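PDB 3C2G: beta-catenin homolog sys-1 from Caenorhabditis elegans, which acts as a transcription coregulator in the Wnt asymmetry pathway, activating or repressing target genes according to upstream signals and to transcription factor partners such as POP-1. Local coordinates for residues Y379-E384 against L443-S448; P455-L460 against Y502-R507; L470-P475 against L529-E534; K491-G496 against E539-Q544; N554-N559 against T564-V569. All coordinates share one frame; numbering follows the deposited sequence.

Interaction 1: Y379-E384 against L443-S448; sequences YPRLDE and LMSCLS
The guanidinium group of R381, whose aliphatic stem lies against S445, carries E384 over one face, with OE1 3.2 Å above the plane and offset toward the rim, while the carboxylate carbon of D383 sits at its edge, in plane. The edge contact is directional: R381 NE donates to D383 OD1 over 2.9 Å, meeting the syn lone pair of that oxygen, although the bond is tilted 26° from the guanidinium plane. The carboxylate of E384 is held to the guanidinium by charge alone, since no N-H points at OE1. A bend at chi3 (-44°) turns the head back toward D383 and E384, while the methylenes before it lie against the helix: R381 CG lies 3.7 Å from S445 OG, a hydroxyl bonded to the carbonyl of K442. An alanine here is likely to strip S445 of this apolar cover and leave D383 and E384 without their shared cation. In the armadillo domain the contact packs the loop between helices 368-377 and 388-409 onto helix 437-448. L382 CD1 approaches C446 SG at 4.1 Å, and the same leucine touches V394 of helix 388-409 and L457 and L460 of helix 457-472.

Interaction 2: P455-L460 against Y502-R507; sequences PGLLEL and YSWVFR
W504 has more surface buried here than any other residue of the contact, and its six-membered ring is the part that does the touching. The indole reaches L458 with the rim of that ring: W504 CH2 stands 3.8 Å from L458 CA, which lies at the ring edge near its plane, so the tryptophan abuts the helix backbone as well as a side chain. With CG of W504 anti to the backbone N (chi1 172°), the indole is directed from helix 494-507 toward the start of helix 457-472. L458, the second largest contributor, slants across the tryptophan and brings CD1 to 3.9 Å from W504 CZ3. L458 CD1 also lies 4.0 Å from V505 CG2, so a single leucine branch joins two successive residues of the opposing helix. This is helix-to-helix packing inside the armadillo domain, the start of helix 457-472 meeting the later part of helix 494-507. L457 completes the trio from an oblique direction, CD2 being 4.1 Å from W504 CZ2. The indole also makes a cation-pi contact with R461, one turn along from L457 and L458. Outside this contact, E459 OE2 forms a salt bridge with a basic side chain of the bound peptide, so the helix that packs against W504 also takes part in partner binding.

Interaction 3: L470-P475 against L529-E534; sequences LLLRTP and LLVLME
Apolar packing joins L472 to V531 and L532, and it supplies most of this contact. L472 CB lies 3.6 Å from V531 CG1, while farther out its CD1 meets L532 CD2, also at 3.6 Å, the two leucines lying at a slant to each other. L532 leaves its backbone pointing away from the partner segment; with CG anti to the carbonyl carbon (chi1 -77°), the chain swings round and its end comes back to L472. The second valine branch is used as well: V531 CG2 sits 4.1 Å from R473 CD, the arginine crossing it at about a right angle, so that a methylene and not the charged head makes the touch. V531 thus presents one methyl to each of two consecutive residues.

Hydrogen bonding belongs to the first segment alone and concerns the way its helix finishes. T474 OG1 donates to L470 O over 2.8 Å, and R473 N reaches the same carbonyl oxygen from the opposite face of its plane. Two donors therefore grip one acceptor as the chain leaves the helix, which probably helps to hold the turn from which R473 extends.

Around this pair, helix 388-409 covers L470 and L471, V542 of helix 539-544 packs on L532, and helix 563-579 meets L530, so the end of helix 457-472 and helix 515-535 lie within a layered, all-helical armadillo stack.

Interaction 4: K491-G496 against E539-Q544; sequences KENLIG and EKEVAQ
E541 is the first residue of 539-544 to reach across, and it does so with its far end. Its chain is extended, with CG anti to the backbone N (chi1 -162°), and this carries E541 OE1 to 3.9 Å from N493 ND2. That separation is too long for a hydrogen bond, and the amide and carboxylate planes are turned 29° apart. The amide nitrogen of N493 is instead satisfied by the carbonyl of L483, while N493 itself holds the N-cap position of helix 494-507.

Next along the chain, V542 provides the apolar half. V542 CG2 lies 3.7 Å from I495 CD1, the two side chains crossing at about a right angle. The CG2 branch of I495 lies 4.1 Å from V542 O, which accepts a hydrogen bond from S546. L532 of helix 515-535 packs on both I495 and V542, so the pair belongs to a wider apolar layer of the armadillo domain.

The chemistry is therefore divided: burial of branched apolar side chains probably contributes most to helix packing, whereas the carboxylate of E541, near the start of helix 494-507, would probably feel a mild attraction from the helix end and the neighbouring amide without a directional bond.

Interaction 5: N554-N559 against T564-V569; sequences NLLNGN and TFIHNV
L556 and F565 come together through their first torsions: CG of the leucine stands anti to its carbonyl carbon (chi1 -62°), whereas the phenylalanine ring is swung anti to the backbone N (chi1 179°), and the two side chains slide past each other in opposite directions. L556 then spreads its branches along helix 563-579. L556 CD2 lies 4.0 Å from I566 CG1, and L556 CD1 3.8 Å from V569 CG1, leucine and valine meeting tip to tip. L555 comes instead to the edge of the F565 ring, its CG 4.0 Å from CZ, while V569 CG2 lies over one face of that ring, 3.7 Å above the plane and offset toward the rim. Reducing L556 to an alanine would probably open a gap between F565, I566 and V569 and take away support from all three. M593 and L597 of helix 591-598 also touch L556. A short 3-10 turn whose leucines pack back on the following helix is consistent with the compact, all-helical packing of an armadillo domain.

All five contacts lie toward the C-terminal end of the armadillo domain, where successive helices pack layer on layer. Interaction 1 closes before the others open; interactions 2, 3 and 4 interlock along the chain, their segments alternating, and interaction 5 comes last. Helix 457-472 serves both interactions 2 and 3, and helix 494-507 both 2 and 4, with centres about 22 Å and 20 Å apart. Direct packing links interaction 1 to 2 through L382 and L457, 3 to 4 through L532 and I495, and 2 to 5 through F506 and L555. Interactions 1 and 5, about 30 Å apart between centres, are thus joined through intermediates, as expected of a continuous helical scaffold for partner binding.

Interaction 1: Y379-E384 against L443-S448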
# COMPACT_ATOMS: atom_id res chain seq x y z
N TYR A 379 8.98 -13.37 17.36
CA TYR A 379 9.82 -12.17 17.35
C TYR A 379 10.42 -11.85 18.70
O TYR A 379 9.80 -12.09 19.73
CB TYR A 379 9.05 -10.94 16.83
CG TYR A 379 8.62 -11.08 15.40
CD1 TYR A 379 9.55 -11.02 14.37
CD2 TYR A 379 7.28 -11.29 15.08
CE1 TYR A 379 9.16 -11.16 13.05
CE2 TYR A 379 6.88 -11.44 13.77
CZ TYR A 379 7.83 -11.37 12.76
OH TYR A 379 7.44 -11.51 11.46
N PRO A 380 11.64 -11.28 18.70
CA PRO A 380 12.23 -10.85 19.96
C PRO A 380 11.50 -9.63 20.48
O PRO A 380 10.61 -9.11 19.80
CB PRO A 380 13.67 -10.49 19.56
CG PRO A 380 13.58 -10.11 18.14
CD PRO A 380 12.51 -10.98 17.55
N ARG A 381 11.86 -9.18 21.68
CA ARG A 381 11.34 -7.94 22.22
C ARG A 381 11.75 -6.80 21.30
O ARG A 381 12.81 -6.86 20.66
CB ARG A 381 11.87 -7.71 23.63
CG ARG A 381 11.59 -8.81 24.64
CD ARG A 381 12.03 -8.37 26.04
NE ARG A 381 13.34 -7.73 26.03
CZ ARG A 381 14.50 -8.35 26.28
NH1 ARG A 381 15.64 -7.67 26.24
NH2 ARG A 381 14.51 -9.64 26.59
N LEU A 382 10.93 -5.76 21.24
CA LEU A 382 11.21 -4.62 20.37
C LEU A 382 12.53 -3.93 20.72
O LEU A 382 13.19 -3.39 19.84
CB LEU A 382 10.06 -3.62 20.40
CG LEU A 382 8.70 -4.12 19.90
CD1 LEU A 382 7.62 -3.09 20.21
CD2 LEU A 382 8.72 -4.46 18.41
N ASP A 383 12.90 -3.97 22.00
CA ASP A 383 14.17 -3.38 22.44
C ASP A 383 15.41 -4.13 21.91
O ASP A 383 16.50 -3.58 21.89
CB ASP A 383 14.22 -3.16 23.98
CG ASP A 383 13.86 -4.41 24.79
OD1 ASP A 383 13.85 -5.53 24.24
OD2 ASP A 383 13.59 -4.26 26.01
N GLU A 384 15.23 -5.37 21.46
CA GLU A 384 16.32 -6.17 20.92
C GLU A 384 16.48 -6.05 19.40
O GLU A 384 17.15 -6.88 18.78
CB GLU A 384 16.15 -7.65 21.28
CG GLU A 384 16.22 -7.97 22.75
CD GLU A 384 16.20 -9.47 23.00
OE1 GLU A 384 15.14 -10.00 23.40
OE2 GLU A 384 17.24 -10.13 22.77
N LEU A 443 3.92 -9.42 25.43
CA LEU A 443 2.95 -8.36 25.24
C LEU A 443 3.12 -7.25 26.24
O LEU A 443 2.98 -6.07 25.89
CB LEU A 443 1.51 -8.88 25.26
CG LEU A 443 1.06 -9.71 24.06
CD1 LEU A 443 -0.42 -9.95 24.11
CD2 LEU A 443 1.45 -9.07 22.72
N MSE A 444 3.44 -7.59 27.48
CA MSE A 444 3.63 -6.55 28.47
C MSE A 444 4.94 -5.82 28.27
O MSE A 444 5.06 -4.65 28.61
CB MSE A 444 3.38 -7.01 29.93
CG MSE A 444 4.26 -8.13 30.47
SE MSE A 444 3.71 -8.78 32.28
CE MSE A 444 1.83 -9.18 31.95
N SER A 445 5.92 -6.48 27.67
CA SER A 445 7.17 -5.79 27.38
C SER A 445 7.09 -4.80 26.20
O SER A 445 7.79 -3.80 26.21
CB SER A 445 8.34 -6.78 27.27
OG SER A 445 8.43 -7.34 25.98
N CYS A 446 6.24 -5.05 25.20
CA CYS A 446 5.94 -4.04 24.16
C CYS A 446 5.34 -2.77 24.74
O CYS A 446 5.43 -1.68 24.16
CB CYS A 446 4.93 -4.56 23.15
SG CYS A 446 5.41 -5.97 22.18
N LEU A 447 4.68 -2.94 25.87
CA LEU A 447 3.88 -1.91 26.49
C LEU A 447 4.80 -0.93 27.19
O LEU A 447 4.47 0.26 27.31
CB LEU A 447 2.96 -2.57 27.50
CG LEU A 447 1.49 -2.18 27.61
CD1 LEU A 447 0.84 -1.88 26.27
CD2 LEU A 447 0.78 -3.31 28.33
N SER A 448 5.95 -1.43 27.63
CA SER A 448 6.85 -0.64 28.49
C SER A 448 8.31 -0.49 28.04
O SER A 448 9.08 0.17 28.72
CB SER A 448 6.82 -1.22 29.91
OG SER A 448 7.60 -2.40 29.98

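Interaction 2: P455-L460 against Y502-R507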
# COMPACT_ATOMS: atom_id res chain seq x y z
N PRO A 455 7.54 4.71 14.80
CA PRO A 455 6.24 5.30 14.42
C PRO A 455 5.00 4.45 14.76
O PRO A 455 3.95 5.00 15.11
CB PRO A 455 6.35 5.54 12.91
CG PRO A 455 7.72 5.08 12.49
CD PRO A 455 8.51 4.66 13.68
N GLY A 456 5.11 3.13 14.69
CA GLY A 456 3.98 2.26 14.97
C GLY A 456 3.67 1.99 16.43
O GLY A 456 2.58 1.51 16.76
N LEU A 457 4.62 2.31 17.32
CA LEU A 457 4.53 1.97 18.74
C LEU A 457 3.24 2.44 19.44
O LEU A 457 2.65 1.69 20.23
CB LEU A 457 5.76 2.48 19.48
CG LEU A 457 6.07 1.90 20.86
CD1 LEU A 457 6.14 0.37 20.83
CD2 LEU A 457 7.38 2.48 21.38
N LEU A 458 2.81 3.66 19.14
CA LEU A 458 1.62 4.21 19.78
C LEU A 458 0.37 3.38 19.51
O LEU A 458 -0.40 3.08 20.43
CB LEU A 458 1.41 5.66 19.33
CG LEU A 458 0.13 6.37 19.80
CD1 LEU A 458 0.03 6.38 21.35
CD2 LEU A 458 0.07 7.77 19.23
N GLU A 459 0.19 3.01 18.25
CA GLU A 459 -0.97 2.28 17.80
C GLU A 459 -0.90 0.85 18.31
O GLU A 459 -1.93 0.24 18.60
CB GLU A 459 -1.07 2.31 16.28
CG GLU A 459 -2.39 1.76 15.72
CD GLU A 459 -2.53 1.89 14.20
OE1 GLU A 459 -1.99 2.85 13.61
OE2 GLU A 459 -3.20 1.01 13.61
N LEU A 460 0.32 0.32 18.43
CA LEU A 460 0.53 -1.00 19.01
C LEU A 460 0.11 -1.06 20.49
O LEU A 460 -0.54 -2.00 20.91
CB LEU A 460 1.99 -1.43 18.87
CG LEU A 460 2.34 -2.77 19.55
CD1 LEU A 460 1.52 -3.94 18.98
CD2 LEU A 460 3.81 -3.08 19.47
N TYR A 502 1.09 4.44 30.04
CA TYR A 502 0.29 5.61 30.35
C TYR A 502 1.17 6.84 30.59
O TYR A 502 0.88 7.92 30.07
CB TYR A 502 -0.58 5.29 31.56
CG TYR A 502 -1.54 6.36 32.00
CD1 TYR A 502 -2.78 6.54 31.36
CD2 TYR A 502 -1.24 7.15 33.10
CE1 TYR A 502 -3.67 7.53 31.81
CE2 TYR A 502 -2.12 8.13 33.55
CZ TYR A 502 -3.32 8.31 32.91
OH TYR A 502 -4.16 9.29 33.40
N SER A 503 2.26 6.67 31.35
CA SER A 503 3.27 7.71 31.55
C SER A 503 3.92 8.12 30.24
O SER A 503 4.02 9.30 29.93
CB SER A 503 4.36 7.22 32.50
OG SER A 503 3.90 7.20 33.84
N TRP A 504 4.34 7.13 29.46
CA TRP A 504 5.00 7.34 28.18
C TRP A 504 4.20 8.23 27.24
O TRP A 504 4.75 9.12 26.59
CB TRP A 504 5.27 5.99 27.52
CG TRP A 504 5.77 6.08 26.11
CD1 TRP A 504 7.06 6.30 25.72
CD2 TRP A 504 5.00 5.91 24.92
NE1 TRP A 504 7.14 6.30 24.35
CE2 TRP A 504 5.89 6.06 23.83
CE3 TRP A 504 3.65 5.65 24.66
CZ2 TRP A 504 5.47 5.96 22.50
CZ3 TRP A 504 3.23 5.54 23.34
CH2 TRP A 504 4.14 5.70 22.28
N VAL A 505 2.89 7.99 27.17
CA VAL A 505 2.03 8.72 26.25
C VAL A 505 2.00 10.22 26.56
O VAL A 505 1.90 11.06 25.66
CB VAL A 505 0.61 8.07 26.16
CG1 VAL A 505 -0.33 8.61 27.23
CG2 VAL A 505 0.02 8.31 24.80
N PHE A 506 2.12 10.57 27.84
CA PHE A 506 2.13 11.99 28.21
C PHE A 506 3.43 12.72 27.88
O PHE A 506 3.44 13.93 27.76
CB PHE A 506 1.70 12.17 29.67
CG PHE A 506 0.24 11.93 29.88
CD1 PHE A 506 -0.69 12.90 29.54
CD2 PHE A 506 -0.21 10.71 30.39
CE1 PHE A 506 -2.04 12.68 29.71
CE2 PHE A 506 -1.56 10.47 30.57
CZ PHE A 506 -2.48 11.45 30.23
N ARG A 507 4.51 11.96 27.72
CA ARG A 507 5.81 12.51 27.35
C ARG A 507 5.98 12.61 25.84
O ARG A 507 6.95 13.17 25.36
CB ARG A 507 6.93 11.67 27.97
CG ARG A 507 6.98 11.74 29.49
CD ARG A 507 8.26 11.14 30.05
NE ARG A 507 8.07 9.77 30.56
CZ ARG A 507 8.41 8.66 29.91
NH1 ARG A 507 8.96 8.73 28.70
NH2 ARG A 507 8.19 7.48 30.47

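Interaction 3: L470-P475 against L529-E534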
# COMPACT_ATOMS: atom_id res chain seq x y z
N LEU A 470 -10.53 -7.17 26.10
CA LEU A 470 -11.41 -8.19 25.53
C LEU A 470 -11.14 -9.60 26.07
O LEU A 470 -12.08 -10.35 26.34
CB LEU A 470 -11.33 -8.18 24.01
CG LEU A 470 -11.77 -6.88 23.34
CD1 LEU A 470 -11.61 -6.98 21.82
CD2 LEU A 470 -13.20 -6.51 23.72
N LEU A 471 -9.87 -9.97 26.21
CA LEU A 471 -9.53 -11.26 26.79
C LEU A 471 -10.13 -11.43 28.18
O LEU A 471 -10.71 -12.46 28.48
CB LEU A 471 -8.02 -11.48 26.84
CG LEU A 471 -7.38 -11.93 25.53
CD1 LEU A 471 -5.87 -11.78 25.60
CD2 LEU A 471 -7.78 -13.36 25.15
N LEU A 472 -10.02 -10.39 29.01
CA LEU A 472 -10.46 -10.48 30.39
C LEU A 472 -11.97 -10.41 30.52
O LEU A 472 -12.51 -10.75 31.56
CB LEU A 472 -9.80 -9.41 31.27
CG LEU A 472 -8.28 -9.38 31.40
CD1 LEU A 472 -7.88 -8.17 32.19
CD2 LEU A 472 -7.68 -10.64 32.04
N ARG A 473 -12.66 -10.00 29.46
CA ARG A 473 -14.12 -9.97 29.48
C ARG A 473 -14.71 -11.21 28.82
O ARG A 473 -15.93 -11.34 28.70
CB ARG A 473 -14.63 -8.72 28.77
CG ARG A 473 -14.58 -7.48 29.63
CD ARG A 473 -14.77 -6.23 28.80
NE ARG A 473 -16.14 -6.10 28.33
CZ ARG A 473 -16.52 -5.33 27.30
NH1 ARG A 473 -15.62 -4.61 26.63
NH2 ARG A 473 -17.81 -5.29 26.96
N THR A 474 -13.84 -12.11 28.40
CA THR A 474 -14.24 -13.36 27.76
C THR A 474 -14.42 -14.42 28.84
O THR A 474 -13.46 -14.78 29.52
CB THR A 474 -13.17 -13.79 26.74
OG1 THR A 474 -13.10 -12.82 25.69
CG2 THR A 474 -13.50 -15.11 26.14
N PRO A 475 -15.65 -14.93 28.99
CA PRO A 475 -16.08 -15.81 30.09
C PRO A 475 -15.20 -17.05 30.30
O PRO A 475 -14.85 -17.35 31.44
CB PRO A 475 -17.49 -16.23 29.67
CG PRO A 475 -17.97 -15.12 28.81
CD PRO A 475 -16.75 -14.67 28.04
N LEU A 529 -8.02 -0.86 33.75
CA LEU A 529 -7.80 -0.91 35.19
C LEU A 529 -9.09 -1.35 35.89
O LEU A 529 -9.05 -2.13 36.85
CB LEU A 529 -7.29 0.41 35.73
CG LEU A 529 -5.88 0.82 35.28
CD1 LEU A 529 -5.57 2.22 35.78
CD2 LEU A 529 -4.82 -0.17 35.76
N LEU A 530 -10.23 -0.87 35.38
CA LEU A 530 -11.56 -1.30 35.83
C LEU A 530 -11.82 -2.80 35.64
O LEU A 530 -12.24 -3.50 36.58
CB LEU A 530 -12.64 -0.50 35.11
CG LEU A 530 -12.80 0.92 35.65
CD1 LEU A 530 -13.88 1.63 34.89
CD2 LEU A 530 -13.10 0.91 37.17
N VAL A 531 -11.57 -3.27 34.42
CA VAL A 531 -11.76 -4.67 34.09
C VAL A 531 -10.91 -5.55 34.99
O VAL A 531 -11.41 -6.51 35.53
CB VAL A 531 -11.48 -4.94 32.59
CG1 VAL A 531 -11.42 -6.41 32.32
CG2 VAL A 531 -12.56 -4.30 31.72
N LEU A 532 -9.63 -5.19 35.18
CA LEU A 532 -8.73 -5.95 36.05
C LEU A 532 -9.26 -6.00 37.48
O LEU A 532 -9.22 -7.05 38.12
CB LEU A 532 -7.33 -5.37 36.06
CG LEU A 532 -6.43 -5.65 34.85
CD1 LEU A 532 -5.37 -4.56 34.71
CD2 LEU A 532 -5.80 -7.04 34.93
N MSE A 533 -9.76 -4.86 37.96
CA MSE A 533 -10.34 -4.79 39.29
C MSE A 533 -11.47 -5.80 39.44
O MSE A 533 -11.45 -6.61 40.37
CB MSE A 533 -10.81 -3.38 39.61
CG MSE A 533 -9.72 -2.50 40.14
SE MSE A 533 -10.21 -0.61 40.15
CE MSE A 533 -8.82 0.11 41.35
N GLU A 534 -12.40 -5.79 38.49
CA GLU A 534 -13.60 -6.61 38.56
C GLU A 534 -13.37 -8.10 38.27
O GLU A 534 -13.78 -8.97 39.04
CB GLU A 534 -14.66 -6.05 37.61
CG GLU A 534 -15.89 -6.93 37.47
CD GLU A 534 -17.16 -6.14 37.26
OE1 GLU A 534 -17.08 -5.01 36.73
OE2 GLU A 534 -18.24 -6.66 37.62

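Interaction 4: K491-G496 against E539-Q544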
# COMPACT_ATOMS: atom_id res chain seq x y z
N LYS A 491 10.77 -6.52 36.43
CA LYS A 491 10.26 -7.09 37.69
C LYS A 491 8.86 -6.56 38.04
O LYS A 491 8.52 -6.44 39.22
CB LYS A 491 11.22 -6.79 38.86
CG LYS A 491 12.36 -7.78 39.05
CD LYS A 491 13.60 -7.39 38.25
CE LYS A 491 14.64 -8.51 38.29
NZ LYS A 491 14.05 -9.83 37.90
N GLU A 492 8.07 -6.24 37.03
CA GLU A 492 6.74 -5.68 37.23
C GLU A 492 5.69 -6.61 36.66
O GLU A 492 5.97 -7.36 35.73
CB GLU A 492 6.62 -4.30 36.58
CG GLU A 492 7.09 -3.16 37.46
CD GLU A 492 7.26 -1.84 36.72
OE1 GLU A 492 6.73 -1.69 35.59
OE2 GLU A 492 7.95 -0.95 37.27
N ASN A 493 4.50 -6.56 37.23
CA ASN A 493 3.37 -7.26 36.64
C ASN A 493 2.56 -6.34 35.73
O ASN A 493 2.88 -5.15 35.59
CB ASN A 493 2.51 -7.92 37.73
CG ASN A 493 1.57 -6.95 38.42
OD1 ASN A 493 1.80 -5.74 38.48
ND2 ASN A 493 0.48 -7.50 38.95
N LEU A 494 1.50 -6.88 35.14
CA LEU A 494 0.70 -6.16 34.15
C LEU A 494 0.39 -4.72 34.55
O LEU A 494 0.54 -3.81 33.73
CB LEU A 494 -0.59 -6.92 33.81
CG LEU A 494 -1.41 -6.40 32.63
CD1 LEU A 494 -0.59 -6.31 31.33
CD2 LEU A 494 -2.67 -7.23 32.42
N ILE A 495 -0.01 -4.50 35.81
CA ILE A 495 -0.33 -3.14 36.27
C ILE A 495 0.85 -2.18 36.05
O ILE A 495 0.66 -1.09 35.54
CB ILE A 495 -0.77 -3.07 37.77
CG1 ILE A 495 -1.75 -4.19 38.17
CG2 ILE A 495 -1.35 -1.71 38.09
CD1 ILE A 495 -2.99 -4.27 37.32
N GLY A 496 2.04 -2.61 36.45
CA GLY A 496 3.27 -1.82 36.28
C GLY A 496 3.51 -1.45 34.82
O GLY A 496 3.85 -0.31 34.50
N GLU A 539 -9.29 -5.57 43.14
CA GLU A 539 -9.50 -4.16 43.43
C GLU A 539 -8.38 -3.56 44.30
O GLU A 539 -7.82 -2.52 43.94
CB GLU A 539 -10.87 -3.95 44.06
CG GLU A 539 -11.49 -2.63 43.69
CD GLU A 539 -12.95 -2.55 44.07
OE1 GLU A 539 -13.79 -3.11 43.35
OE2 GLU A 539 -13.25 -1.90 45.09
N LYS A 540 -8.03 -4.22 45.40
CA LYS A 540 -6.92 -3.79 46.26
C LYS A 540 -5.62 -3.67 45.49
O LYS A 540 -4.98 -2.62 45.50
CB LYS A 540 -6.70 -4.77 47.41
CG LYS A 540 -7.48 -4.49 48.67
CD LYS A 540 -6.68 -3.67 49.67
CE LYS A 540 -7.51 -3.37 50.93
NZ LYS A 540 -6.73 -2.58 51.94
N GLU A 541 -5.23 -4.76 44.84
CA GLU A 541 -3.96 -4.89 44.15
C GLU A 541 -3.78 -3.82 43.07
O GLU A 541 -2.73 -3.19 42.99
CB GLU A 541 -3.83 -6.32 43.56
CG GLU A 541 -2.40 -6.76 43.20
CD GLU A 541 -2.31 -8.17 42.56
OE1 GLU A 541 -1.17 -8.63 42.28
OE2 GLU A 541 -3.36 -8.83 42.34
N VAL A 542 -4.82 -3.61 42.26
CA VAL A 542 -4.75 -2.60 41.20
C VAL A 542 -4.53 -1.21 41.77
O VAL A 542 -3.67 -0.46 41.29
CB VAL A 542 -6.01 -2.62 40.28
CG1 VAL A 542 -6.05 -1.38 39.41
CG2 VAL A 542 -6.02 -3.85 39.41
N ALA A 543 -5.30 -0.87 42.79
CA ALA A 543 -5.19 0.43 43.43
C ALA A 543 -3.79 0.65 43.98
O ALA A 543 -3.15 1.66 43.66
CB ALA A 543 -6.21 0.57 44.51
N GLN A 544 -3.29 -0.29 44.77
CA GLN A 544 -1.97 -0.07 45.37
C GLN A 544 -0.82 -0.18 44.36
O GLN A 544 0.19 0.49 44.51
CB GLN A 544 -1.75 -0.87 46.66
CG GLN A 544 -1.61 -2.37 46.51
CD GLN A 544 -2.00 -3.15 47.78
OE1 GLN A 544 -2.11 -2.59 48.88
NE2 GLN A 544 -2.22 -4.46 47.61

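Interaction 5: N554-N559 against T564-V569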
# COMPACT_ATOMS: atom_id res chain seq x y z
N ASN A 554 -7.99 14.41 36.80
CA ASN A 554 -7.39 15.49 36.01
C ASN A 554 -7.46 15.27 34.49
O ASN A 554 -7.24 16.20 33.71
CB ASN A 554 -5.95 15.76 36.47
CG ASN A 554 -5.87 16.33 37.89
OD1 ASN A 554 -6.75 17.07 38.33
ND2 ASN A 554 -4.81 15.98 38.61
N LEU A 555 -7.78 14.05 34.07
CA LEU A 555 -8.06 13.74 32.66
C LEU A 555 -9.31 14.45 32.15
O LEU A 555 -9.53 14.56 30.95
CB LEU A 555 -8.25 12.23 32.49
CG LEU A 555 -7.17 11.27 31.98
CD1 LEU A 555 -5.74 11.81 32.06
CD2 LEU A 555 -7.30 9.97 32.77
N LEU A 556 -10.15 14.90 33.08
CA LEU A 556 -11.44 15.50 32.73
C LEU A 556 -11.37 17.01 32.70
O LEU A 556 -12.37 17.66 32.39
CB LEU A 556 -12.51 15.08 33.73
CG LEU A 556 -12.88 13.61 33.89
CD1 LEU A 556 -14.09 13.50 34.79
CD2 LEU A 556 -13.14 12.95 32.55
N ASN A 557 -10.20 17.56 33.00
CA ASN A 557 -10.00 19.01 33.02
C ASN A 557 -10.23 19.69 31.65
O ASN A 557 -10.52 20.89 31.59
CB ASN A 557 -8.62 19.37 33.60
CG ASN A 557 -8.48 18.98 35.09
OD1 ASN A 557 -9.47 18.68 35.78
ND2 ASN A 557 -7.24 18.99 35.59
N GLY A 558 -10.10 18.92 30.57
CA GLY A 558 -10.43 19.41 29.24
C GLY A 558 -11.93 19.38 28.97
O GLY A 558 -12.74 19.23 29.90
N ASN A 559 -12.30 19.53 27.70
CA ASN A 559 -13.68 19.41 27.27
C ASN A 559 -13.99 17.97 26.88
O ASN A 559 -14.24 17.65 25.71
CB ASN A 559 -13.97 20.38 26.12
N THR A 564 -19.09 7.66 28.88
CA THR A 564 -18.55 6.41 29.40
C THR A 564 -17.13 6.62 29.96
O THR A 564 -16.72 5.91 30.88
CB THR A 564 -18.58 5.30 28.32
OG1 THR A 564 -17.99 4.10 28.84
CG2 THR A 564 -17.83 5.72 27.05
N PHE A 565 -16.40 7.58 29.40
CA PHE A 565 -15.06 7.92 29.86
C PHE A 565 -15.12 8.62 31.22
O PHE A 565 -14.38 8.27 32.13
CB PHE A 565 -14.32 8.77 28.82
CG PHE A 565 -12.93 9.18 29.23
CD1 PHE A 565 -11.99 8.24 29.62
CD2 PHE A 565 -12.56 10.52 29.20
CE1 PHE A 565 -10.69 8.62 29.99
CE2 PHE A 565 -11.27 10.92 29.57
CZ PHE A 565 -10.34 9.97 29.96
N ILE A 566 -16.01 9.60 31.32
CA ILE A 566 -16.28 10.33 32.56
C ILE A 566 -16.67 9.37 33.69
O ILE A 566 -16.12 9.42 34.80
CB ILE A 566 -17.41 11.37 32.35
CG1 ILE A 566 -16.97 12.44 31.34
CG2 ILE A 566 -17.84 12.00 33.68
CD1 ILE A 566 -18.08 13.38 30.91
N HIS A 567 -17.63 8.50 33.39
CA HIS A 567 -18.10 7.54 34.37
C HIS A 567 -16.95 6.64 34.80
O HIS A 567 -16.81 6.35 35.99
CB HIS A 567 -19.25 6.70 33.81
CG HIS A 567 -19.78 5.69 34.78
ND1 HIS A 567 -20.54 6.03 35.88
CD2 HIS A 567 -19.66 4.34 34.81
CE1 HIS A 567 -20.86 4.94 36.55
NE2 HIS A 567 -20.34 3.90 35.92
N ASN A 568 -16.12 6.23 33.85
CA ASN A 568 -15.00 5.34 34.14
C ASN A 568 -13.96 6.02 35.04
O ASN A 568 -13.45 5.43 36.00
CB ASN A 568 -14.35 4.82 32.85
CG ASN A 568 -15.09 3.61 32.28
OD1 ASN A 568 -15.95 3.02 32.93
ND2 ASN A 568 -14.74 3.24 31.07
N VAL A 569 -13.69 7.27 34.73
CA VAL A 569 -12.75 8.07 35.48
C VAL A 569 -13.24 8.25 36.91
O VAL A 569 -12.47 8.09 37.85
CB VAL A 569 -12.47 9.40 34.77
CG1 VAL A 569 -11.96 10.44 35.74
CG2 VAL A 569 -11.48 9.18 33.63